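Side-chain contacts in zonadhesin (Komagataella phaffii, PDB 5FX8), which forms the N-terminal part of a putative cell-wall adhesion protein that may mediate cell-cell interaction by binding other proteins through polar contacts: residues T18-L21 against S22-F25; F70-T73 against A74-V78; T81-Y85 against D86-L90; P302-R305 against A306-D310. All coordinates share one frame; numbering follows the deposited sequence.

Contact 1. Residues T18-L21 against S22-F25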
loop_
_atom_site.group_PDB
_atom_site.type_symbol
_atom_site.label_atom_id
_atom_site.label_comp_id
_atom_site.label_asym_id
_atom_site.label_seq_id
_atom_site.Cartn_x
_atom_site.Cartn_y
_atom_site.Cartn_z
ATOM N N THR C 18 -0.997 -57.259 -11.255
ATOM C CA THR C 18 -0.257 -56.003 -11.208
ATOM C C THR C 18 0.704 -56.008 -10.023
ATOM O O THR C 18 0.314 -56.337 -8.900
ATOM C CB THR C 18 -1.238 -54.838 -11.102
ATOM O OG1 THR C 18 -2.023 -54.791 -12.291
ATOM C CG2 THR C 18 -0.514 -53.538 -10.956
ATOM N N ALA C 19 1.954 -55.637 -10.267
ATOM C CA ALA C 19 2.935 -55.728 -9.210
ATOM C C ALA C 19 3.976 -54.641 -9.381
ATOM O O ALA C 19 4.204 -54.158 -10.486
ATOM C CB ALA C 19 3.612 -57.091 -9.211
ATOM N N TYR C 20 4.591 -54.254 -8.266
ATOM C CA TYR C 20 5.804 -53.454 -8.246
ATOM C C TYR C 20 7.024 -54.357 -8.354
ATOM O O TYR C 20 6.978 -55.542 -8.036
ATOM C CB TYR C 20 5.906 -52.639 -6.961
ATOM C CG TYR C 20 4.911 -51.545 -6.833
ATOM C CD1 TYR C 20 4.336 -50.972 -7.953
ATOM C CD2 TYR C 20 4.546 -51.069 -5.598
ATOM C CE1 TYR C 20 3.424 -49.958 -7.837
ATOM C CE2 TYR C 20 3.623 -50.043 -5.472
ATOM C CZ TYR C 20 3.071 -49.497 -6.593
ATOM O OH TYR C 20 2.154 -48.494 -6.490
ATOM N N LEU C 21 8.137 -53.782 -8.793
ATOM C CA LEU C 21 9.345 -54.578 -8.845
ATOM C C LEU C 21 9.774 -55.012 -7.463
ATOM O O LEU C 21 10.552 -55.959 -7.340
ATOM C CB LEU C 21 10.470 -53.801 -9.505
ATOM C CG LEU C 21 10.374 -53.485 -10.988
ATOM C CD1 LEU C 21 11.546 -52.615 -11.372
ATOM C CD2 LEU C 21 10.396 -54.761 -11.771
ATOM N N SER C 22 9.280 -54.340 -6.424
ATOM C CA SER C 22 9.701 -54.566 -5.052
ATOM C C SER C 22 8.799 -55.538 -4.305
ATOM O O SER C 22 9.049 -55.808 -3.128
ATOM C CB SER C 22 9.748 -53.232 -4.299
ATOM O OG SER C 22 8.447 -52.721 -4.072
ATOM N N ASP C 23 7.786 -56.080 -4.965
ATOM C CA ASP C 23 6.747 -56.851 -4.318
ATOM C C ASP C 23 7.199 -58.265 -3.976
ATOM O O ASP C 23 8.121 -58.819 -4.580
ATOM C CB ASP C 23 5.524 -56.913 -5.210
ATOM C CG ASP C 23 4.776 -55.623 -5.231
ATOM O OD1 ASP C 23 5.088 -54.746 -4.391
ATOM O OD2 ASP C 23 3.858 -55.499 -6.062
ATOM N N TRP C 24 6.539 -58.833 -2.969
ATOM C CA TRP C 24 6.524 -60.270 -2.763
ATOM C C TRP C 24 5.560 -60.890 -3.764
ATOM O O TRP C 24 4.403 -60.470 -3.862
ATOM C CB TRP C 24 6.075 -60.632 -1.349
ATOM C CG TRP C 24 6.993 -60.282 -0.245
ATOM C CD1 TRP C 24 6.874 -59.234 0.614
ATOM C CD2 TRP C 24 8.156 -61.006 0.170
ATOM N NE1 TRP C 24 7.905 -59.237 1.518
ATOM C CE2 TRP C 24 8.702 -60.321 1.271
ATOM C CE3 TRP C 24 8.802 -62.151 -0.296
ATOM C CZ2 TRP C 24 9.856 -60.748 1.906
ATOM C CZ3 TRP C 24 9.947 -62.568 0.331
ATOM C CH2 TRP C 24 10.463 -61.875 1.417
ATOM N N PHE C 25 6.044 -61.893 -4.500
ATOM C CA PHE C 25 5.265 -62.642 -5.474
ATOM C C PHE C 25 4.886 -63.994 -4.894
ATOM O O PHE C 25 5.758 -64.818 -4.610
ATOM C CB PHE C 25 6.055 -62.837 -6.755
ATOM C CG PHE C 25 6.309 -61.576 -7.495
ATOM C CD1 PHE C 25 7.351 -60.742 -7.135
ATOM C CD2 PHE C 25 5.501 -61.217 -8.563
ATOM C CE1 PHE C 25 7.576 -59.574 -7.830
ATOM C CE2 PHE C 25 5.735 -60.046 -9.258
ATOM C CZ PHE C 25 6.773 -59.227 -8.893
HETATM O O HOH W 1 10.645 -58.087 -5.806
#
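Asp23 folds back over the tight turn that begins at Tyr20 and grips the backbone at its start. Its CB lies 3.5 Å from Tyr20 O, the same carbonyl that receives Asp23 N (N to O 3.2 Å) and so closes a type I beta turn. With CG set beside the residue's own N and anti to its carbonyl carbon (chi1 -74°), the carboxylate is carried back toward Ala19 and Tyr20. There the two oxygens part. OD1 rests against Tyr20 CB at 3.4 Å, the ring and carboxylate planes 40° apart. OD2 takes the N-H of Tyr20 (N to OD2 2.6 Å), the donor standing well above the carboxylate plane, and also meets Ala19 CA. Beyond the turn the ring of Phe25 packs on the preceding strand, CE2 lying 3.6 Å from Ala19 CB. A water bridges the backbone by donating to Leu21 O and Asp23 O. OD2 is further held by Arg13 NE in a salt bridge and by Ser11 OG, so this buried oxygen is gripped by three donors. The nearby guanidinium probably stabilises the negative charge of Asp23, which ties the turn to Ser11 and Arg13.

Contact 2. Residues F70-T73 against A74-V78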
loop_
_atom_site.group_PDB
_atom_site.type_symbol
_atom_site.label_atom_id
_atom_site.label_comp_id
_atom_site.label_asym_id
_atom_site.label_seq_id
_atom_site.Cartn_x
_atom_site.Cartn_y
_atom_site.Cartn_z
ATOM N N PHE C 70 4.695 -80.380 4.324
ATOM C CA PHE C 70 3.338 -79.888 4.103
ATOM C C PHE C 70 2.299 -80.933 4.505
ATOM O O PHE C 70 2.494 -82.130 4.297
ATOM C CB PHE C 70 3.170 -79.445 2.656
ATOM C CG PHE C 70 3.997 -78.248 2.314
ATOM C CD1 PHE C 70 5.330 -78.381 1.975
ATOM C CD2 PHE C 70 3.459 -76.986 2.390
ATOM C CE1 PHE C 70 6.100 -77.279 1.704
ATOM C CE2 PHE C 70 4.222 -75.876 2.119
ATOM C CZ PHE C 70 5.541 -76.016 1.770
ATOM N N PHE C 71 1.195 -80.468 5.092
ATOM C CA PHE C 71 0.197 -81.308 5.734
ATOM C C PHE C 71 -1.174 -81.038 5.135
ATOM O O PHE C 71 -1.373 -80.068 4.409
ATOM C CB PHE C 71 0.146 -81.068 7.248
ATOM C CG PHE C 71 1.468 -81.157 7.912
ATOM C CD1 PHE C 71 2.343 -80.092 7.879
ATOM C CD2 PHE C 71 1.849 -82.296 8.563
ATOM C CE1 PHE C 71 3.565 -80.169 8.475
ATOM C CE2 PHE C 71 3.080 -82.371 9.162
ATOM C CZ PHE C 71 3.934 -81.307 9.117
ATOM N N THR C 72 -2.122 -81.931 5.431
ATOM C CA THR C 72 -3.528 -81.653 5.196
ATOM C C THR C 72 -4.043 -80.723 6.279
ATOM O O THR C 72 -3.387 -80.495 7.293
ATOM C CB THR C 72 -4.364 -82.925 5.212
ATOM O OG1 THR C 72 -4.233 -83.536 6.497
ATOM C CG2 THR C 72 -3.910 -83.902 4.155
ATOM N N THR C 73 -5.244 -80.185 6.063
ATOM C CA THR C 73 -5.867 -79.361 7.091
ATOM C C THR C 73 -6.058 -80.144 8.377
ATOM O O THR C 73 -6.147 -79.555 9.452
ATOM C CB THR C 73 -7.203 -78.854 6.599
ATOM O OG1 THR C 73 -8.016 -79.984 6.295
ATOM C CG2 THR C 73 -7.035 -78.044 5.337
ATOM N N ALA C 74 -6.122 -81.464 8.288
ATOM C CA ALA C 74 -6.270 -82.307 9.456
ATOM C C ALA C 74 -4.938 -82.741 10.041
ATOM O O ALA C 74 -4.925 -83.416 11.070
ATOM C CB ALA C 74 -7.099 -83.544 9.115
ATOM N N GLY C 75 -3.824 -82.388 9.423
ATOM C CA GLY C 75 -2.537 -82.660 10.009
ATOM C C GLY C 75 -1.767 -83.816 9.416
ATOM O O GLY C 75 -0.702 -84.161 9.940
ATOM N N VAL C 76 -2.244 -84.421 8.343
ATOM C CA VAL C 76 -1.551 -85.579 7.798
ATOM C C VAL C 76 -0.394 -85.112 6.928
ATOM O O VAL C 76 -0.564 -84.246 6.068
ATOM C CB VAL C 76 -2.524 -86.459 7.013
ATOM C CG1 VAL C 76 -1.822 -87.683 6.505
ATOM C CG2 VAL C 76 -3.670 -86.821 7.896
ATOM N N GLN C 77 0.784 -85.687 7.150
ATOM C CA GLN C 77 1.929 -85.393 6.298
ATOM C C GLN C 77 1.643 -85.799 4.863
ATOM O O GLN C 77 1.064 -86.857 4.603
ATOM C CB GLN C 77 3.177 -86.119 6.794
ATOM C CG GLN C 77 3.760 -85.528 8.049
ATOM C CD GLN C 77 5.085 -86.137 8.449
ATOM O OE1 GLN C 77 5.501 -87.164 7.906
ATOM N NE2 GLN C 77 5.752 -85.517 9.424
ATOM N N VAL C 78 2.065 -84.954 3.924
ATOM C CA VAL C 78 1.836 -85.180 2.504
ATOM C C VAL C 78 3.142 -85.193 1.727
ATOM O O VAL C 78 3.426 -86.136 0.987
ATOM C CB VAL C 78 0.864 -84.135 1.917
ATOM C CG1 VAL C 78 0.676 -84.371 0.423
ATOM C CG2 VAL C 78 -0.465 -84.181 2.654
#
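The beta hairpin of strands 68-72 and 77-84 turns here, with Phe71 and Gln77 as its antiparallel non-hydrogen-bonded pair and Thr72 to Gly75 as a type I turn. Backbone bonds frame it: Val78 N to Phe70 O and Thr72 N to Val76 O on the arms, Gly75 N to Thr72 O (2.9 Å) across the turn. Thr72 adds a side-chain tie. Its OG1 sits between the backbone N and the carbonyl carbon (chi1 61°), which directs it into the loop, where it accepts Val76 N at 2.9 Å and, weakly, Ala74 N at 3.3 Å. The methyl goes the other way: the Thr72 and Val78 side chains cross at about a right angle, CG2 to CG2 3.8 Å. On the hairpin arms, the Phe71 and Gln77 side chains run alongside each other and point the same way: Phe71 CE2 touches Gln77 CG at 3.4 Å, and Phe71 CD2 lies 3.4 Å from Gly75 O. Phe70 and Val78 instead pack on Phe314 of strand 312-319, the parallel neighbour of strand 68-72. Three loop residues, with Gly75 at positive phi (104°) following the type I turn, are typical of a 3:5 beta hairpin.

Contact 3. Residues T81-Y85 against D86-L90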
loop_
_atom_site.group_PDB
_atom_site.type_symbol
_atom_site.label_atom_id
_atom_site.label_comp_id
_atom_site.label_asym_id
_atom_site.label_seq_id
_atom_site.Cartn_x
_atom_site.Cartn_y
_atom_site.Cartn_z
ATOM N N THR C 81 9.528 -80.247 0.799
ATOM C CA THR C 81 10.078 -79.507 -0.326
ATOM C C THR C 81 11.519 -79.124 -0.034
ATOM O O THR C 81 11.907 -78.936 1.114
ATOM C CB THR C 81 9.278 -78.205 -0.624
ATOM O OG1 THR C 81 9.137 -77.434 0.578
ATOM C CG2 THR C 81 7.906 -78.478 -1.193
ATOM N N ALA C 82 12.308 -78.983 -1.078
ATOM C CA ALA C 82 13.631 -78.411 -0.924
ATOM C C ALA C 82 13.990 -77.784 -2.262
ATOM O O ALA C 82 13.543 -78.268 -3.296
ATOM C CB ALA C 82 14.646 -79.468 -0.496
ATOM N N PHE C 83 14.746 -76.690 -2.235
ATOM C CA PHE C 83 15.136 -75.956 -3.435
ATOM C C PHE C 83 16.628 -76.117 -3.641
ATOM O O PHE C 83 17.407 -75.992 -2.696
ATOM C CB PHE C 83 14.787 -74.473 -3.310
ATOM C CG PHE C 83 15.026 -73.658 -4.554
ATOM C CD1 PHE C 83 14.283 -73.866 -5.691
ATOM C CD2 PHE C 83 15.956 -72.636 -4.556
ATOM C CE1 PHE C 83 14.498 -73.103 -6.804
ATOM C CE2 PHE C 83 16.162 -71.881 -5.666
ATOM C CZ PHE C 83 15.438 -72.114 -6.786
ATOM N N ASP C 84 17.016 -76.413 -4.862
ATOM C CA ASP C 84 18.419 -76.443 -5.238
ATOM C C ASP C 84 18.796 -75.047 -5.721
ATOM O O ASP C 84 18.305 -74.590 -6.751
ATOM C CB ASP C 84 18.651 -77.502 -6.307
ATOM C CG ASP C 84 20.099 -77.692 -6.619
ATOM O OD1 ASP C 84 20.900 -76.846 -6.207
ATOM O OD2 ASP C 84 20.443 -78.680 -7.290
ATOM N N TYR C 85 19.675 -74.380 -4.985
ATOM C CA TYR C 85 20.071 -73.021 -5.307
ATOM C C TYR C 85 21.080 -72.945 -6.442
ATOM O O TYR C 85 21.286 -71.860 -6.983
ATOM C CB TYR C 85 20.624 -72.339 -4.058
ATOM C CG TYR C 85 19.554 -71.985 -3.046
ATOM C CD1 TYR C 85 19.077 -72.931 -2.145
ATOM C CD2 TYR C 85 19.004 -70.707 -3.007
ATOM C CE1 TYR C 85 18.105 -72.617 -1.250
ATOM C CE2 TYR C 85 18.042 -70.383 -2.114
ATOM C CZ TYR C 85 17.598 -71.336 -1.233
ATOM O OH TYR C 85 16.631 -71.011 -0.332
ATOM N N ASP C 86 21.697 -74.062 -6.821
ATOM C CA ASP C 86 22.603 -74.139 -7.960
ATOM C C ASP C 86 21.865 -74.388 -9.267
ATOM O O ASP C 86 22.151 -73.731 -10.273
ATOM C CB ASP C 86 23.638 -75.248 -7.749
ATOM C CG ASP C 86 24.553 -74.987 -6.558
ATOM O OD1 ASP C 86 24.819 -73.806 -6.235
ATOM O OD2 ASP C 86 25.013 -75.975 -5.944
ATOM N N SER C 87 20.915 -75.316 -9.285
ATOM C CA SER C 87 20.181 -75.596 -10.510
ATOM C C SER C 87 18.840 -74.885 -10.601
ATOM O O SER C 87 18.237 -74.888 -11.674
ATOM C CB SER C 87 19.959 -77.094 -10.652
ATOM O OG SER C 87 19.260 -77.550 -9.530
ATOM N N HIS C 88 18.359 -74.293 -9.512
ATOM C CA HIS C 88 17.091 -73.565 -9.494
ATOM C C HIS C 88 15.905 -74.501 -9.697
ATOM O O HIS C 88 14.937 -74.176 -10.376
ATOM C CB HIS C 88 17.091 -72.414 -10.500
ATOM C CG HIS C 88 18.066 -71.339 -10.146
ATOM N ND1 HIS C 88 17.688 -70.158 -9.546
ATOM C CD2 HIS C 88 19.413 -71.288 -10.257
ATOM C CE1 HIS C 88 18.759 -69.418 -9.319
ATOM N NE2 HIS C 88 19.819 -70.078 -9.749
ATOM N N VAL C 89 15.956 -75.654 -9.045
ATOM C CA VAL C 89 14.932 -76.676 -9.180
ATOM C C VAL C 89 14.305 -76.922 -7.823
ATOM O O VAL C 89 15.012 -77.188 -6.846
ATOM C CB VAL C 89 15.512 -77.979 -9.747
ATOM C CG1 VAL C 89 14.481 -79.093 -9.633
ATOM C CG2 VAL C 89 15.969 -77.761 -11.181
ATOM N N LEU C 90 12.989 -76.853 -7.763
ATOM C CA LEU C 90 12.270 -77.149 -6.539
ATOM C C LEU C 90 11.791 -78.593 -6.600
ATOM O O LEU C 90 11.156 -78.989 -7.577
ATOM C CB LEU C 90 11.097 -76.185 -6.368
ATOM C CG LEU C 90 10.319 -76.244 -5.058
ATOM C CD1 LEU C 90 11.222 -75.889 -3.904
ATOM C CD2 LEU C 90 9.112 -75.345 -5.074
#
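A G1 beta bulge distorts this hairpin end: His88 and Val89 both face Asp84, and His88, though not a glycine, takes up a left-handed backbone conformation (phi 67°). Asp84 O accepts His88 N at 2.8 Å and Val89 N only weakly, while Asp84 N gives an almost straight bond to Val89 O. The Asp84 side chain spans the loop, its two oxygens serving different donors. OD1 receives Asp86 N at 3.0 Å, closing an Asx turn, and more weakly Ser87 N. OD2 takes the hydroxyl of Ser87 (OG to OD2 2.8 Å), which approaches from far above the carboxylate plane. On the other side of the strands Phe83, with CG anti to the backbone N (chi1 -174°), lays its ring along the opposite backbone, CZ reaching His88 CA at 3.5 Å. Its edge meets the face of the His88 imidazole in an offset edge-to-face pair, centroids 5.9 Å apart and planes at 87°. Further along, Phe83 CB packs on Leu90 CD1 at 3.9 Å. The gathered donors probably stabilise the charge of Asp84, offsetting the nearby carboxylate (Asp84 OD1 to Asp86 OD2 4.2 Å), and they fix the rotation of the Asp84 carboxylate within the loop.

Contact 4. Residues P302-R305 against A306-D310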
loop_
_atom_site.group_PDB
_atom_site.type_symbol
_atom_site.label_atom_id
_atom_site.label_comp_id
_atom_site.label_asym_id
_atom_site.label_seq_id
_atom_site.Cartn_x
_atom_site.Cartn_y
_atom_site.Cartn_z
ATOM N N PRO C 302 1.823 -54.779 5.678
ATOM C CA PRO C 302 2.860 -55.227 6.616
ATOM C C PRO C 302 4.244 -55.288 6.010
ATOM O O PRO C 302 4.416 -55.097 4.806
ATOM C CB PRO C 302 2.409 -56.642 6.994
ATOM C CG PRO C 302 1.054 -56.756 6.571
ATOM C CD PRO C 302 0.850 -55.838 5.414
ATOM N N PHE C 303 5.231 -55.582 6.844
ATOM C CA PHE C 303 6.596 -55.821 6.412
ATOM C C PHE C 303 6.986 -57.256 6.722
ATOM O O PHE C 303 6.634 -57.799 7.773
ATOM C CB PHE C 303 7.565 -54.874 7.089
ATOM C CG PHE C 303 9.003 -55.150 6.781
ATOM C CD1 PHE C 303 9.512 -54.892 5.536
ATOM C CD2 PHE C 303 9.851 -55.627 7.752
ATOM C CE1 PHE C 303 10.826 -55.120 5.265
ATOM C CE2 PHE C 303 11.170 -55.857 7.481
ATOM C CZ PHE C 303 11.656 -55.602 6.241
ATOM N N TYR C 304 7.716 -57.861 5.792
ATOM C CA TYR C 304 8.100 -59.260 5.872
ATOM C C TYR C 304 9.590 -59.362 5.627
ATOM O O TYR C 304 10.140 -58.666 4.770
ATOM C CB TYR C 304 7.341 -60.102 4.863
ATOM C CG TYR C 304 5.851 -60.197 5.090
ATOM C CD1 TYR C 304 5.340 -60.868 6.197
ATOM C CD2 TYR C 304 4.955 -59.661 4.181
ATOM C CE1 TYR C 304 4.001 -60.980 6.396
ATOM C CE2 TYR C 304 3.605 -59.770 4.375
ATOM C CZ TYR C 304 3.138 -60.435 5.485
ATOM O OH TYR C 304 1.796 -60.567 5.712
ATOM N N ARG C 305 10.252 -60.205 6.399
ATOM C CA ARG C 305 11.684 -60.331 6.246
ATOM C C ARG C 305 12.108 -61.551 5.445
ATOM O O ARG C 305 13.225 -61.566 4.931
ATOM C CB ARG C 305 12.354 -60.343 7.620
ATOM C CG ARG C 305 12.180 -59.037 8.347
ATOM C CD ARG C 305 12.820 -59.046 9.701
ATOM N NE ARG C 305 14.042 -58.261 9.732
ATOM C CZ ARG C 305 14.694 -57.970 10.845
ATOM N NH1 ARG C 305 14.228 -58.399 12.003
ATOM N NH2 ARG C 305 15.801 -57.253 10.802
ATOM N N ALA C 306 11.257 -62.555 5.295
ATOM C CA ALA C 306 11.685 -63.786 4.658
ATOM C C ALA C 306 10.587 -64.324 3.757
ATOM O O ALA C 306 9.427 -63.944 3.867
ATOM C CB ALA C 306 12.073 -64.831 5.705
ATOM N N SER C 307 10.976 -65.216 2.854
ATOM C CA SER C 307 10.006 -65.973 2.076
ATOM C C SER C 307 9.152 -66.829 2.997
ATOM O O SER C 307 9.651 -67.450 3.931
ATOM C CB SER C 307 10.718 -66.862 1.064
ATOM O OG SER C 307 11.461 -66.107 0.126
ATOM N N ARG C 308 7.862 -66.880 2.721
ATOM C CA ARG C 308 6.919 -67.503 3.622
ATOM C C ARG C 308 6.060 -68.499 2.865
ATOM O O ARG C 308 5.975 -68.469 1.637
ATOM C CB ARG C 308 6.057 -66.445 4.317
ATOM C CG ARG C 308 6.848 -65.622 5.314
ATOM C CD ARG C 308 6.429 -64.177 5.346
ATOM N NE ARG C 308 6.650 -63.458 4.090
ATOM C CZ ARG C 308 5.673 -63.012 3.311
ATOM N NH1 ARG C 308 4.410 -63.195 3.660
ATOM N NH2 ARG C 308 5.959 -62.380 2.189
ATOM N N THR C 309 5.424 -69.395 3.616
ATOM C CA THR C 309 4.556 -70.400 3.033
ATOM C C THR C 309 3.393 -70.658 3.983
ATOM O O THR C 309 3.187 -69.915 4.937
ATOM C CB THR C 309 5.354 -71.667 2.716
ATOM O OG1 THR C 309 4.493 -72.566 2.029
ATOM C CG2 THR C 309 5.836 -72.325 3.970
ATOM N N ASP C 310 2.609 -71.697 3.707
ATOM C CA ASP C 310 1.564 -72.165 4.619
ATOM C C ASP C 310 1.558 -73.685 4.603
ATOM O O ASP C 310 1.193 -74.299 3.597
ATOM C CB ASP C 310 0.186 -71.617 4.252
ATOM C CG ASP C 310 -0.922 -72.084 5.226
ATOM O OD1 ASP C 310 -0.621 -72.764 6.242
ATOM O OD2 ASP C 310 -2.109 -71.740 5.003
#
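Stacking dominates the meeting of Tyr304 and Arg308: the guanidinium lies flat over one face of the phenol ring, the two planes only 2° apart. Arg308 CZ is 3.3 Å from Tyr304 CG and 3.5 Å from the ring centroid, a cation-pi contact. NH1 sits over the ring centre, 3.3 Å above its plane, whereas NH2 lies just outside the ring beside the CG-CD2 bond and NE beside the CB-CG bond, 3.5 Å from both Tyr304 CB and CG. The arginine chain, bent at chi2 and again at chi3 (-63°), turns its end back toward the strand to reach this position. Hydrogen bonding then fixes the rotation of the group. NE donates to Ala306 O at 2.8 Å, with the acceptor close to the guanidinium plane, so the arginine is tied to the backbone carbonyl two residues earlier while the flat face stays on the ring. In the ionic part, NH2 forms a salt bridge with Glu12, which probably steadies the positive charge; Trp24 offers Arg308 a second cation-pi partner. The contact lies where strand 294-304, the edge of a five-stranded sheet beside strand 275-286, gives way to the linker along strand 101-114, Arg308 bonding to Thr111, before strand 312-319.

Contact 1 is buried near the middle of the chain; contacts 3 and 4 lie at the surface and contact 2 is partly buried. Contacts 2 and 3 share strand 77-84 as successive hairpins of one sheet and meet where Phe70 packs on Thr81, but a threonine hydroxyl pins the first loop and a carboxylate the second. Contact 4 reaches two of the others: Trp24 packs on Tyr304, Ala306 and Arg308, and Phe70 on Thr309 and Asp310. It carries the chain from the second cohesin-like domain back to the first, in which the other three contacts lie. Asp23 and Arg308 both find opposite charges outside their segments; within them, contact 1 uses a carboxylate-to-backbone bond and contact 4 flat stacking.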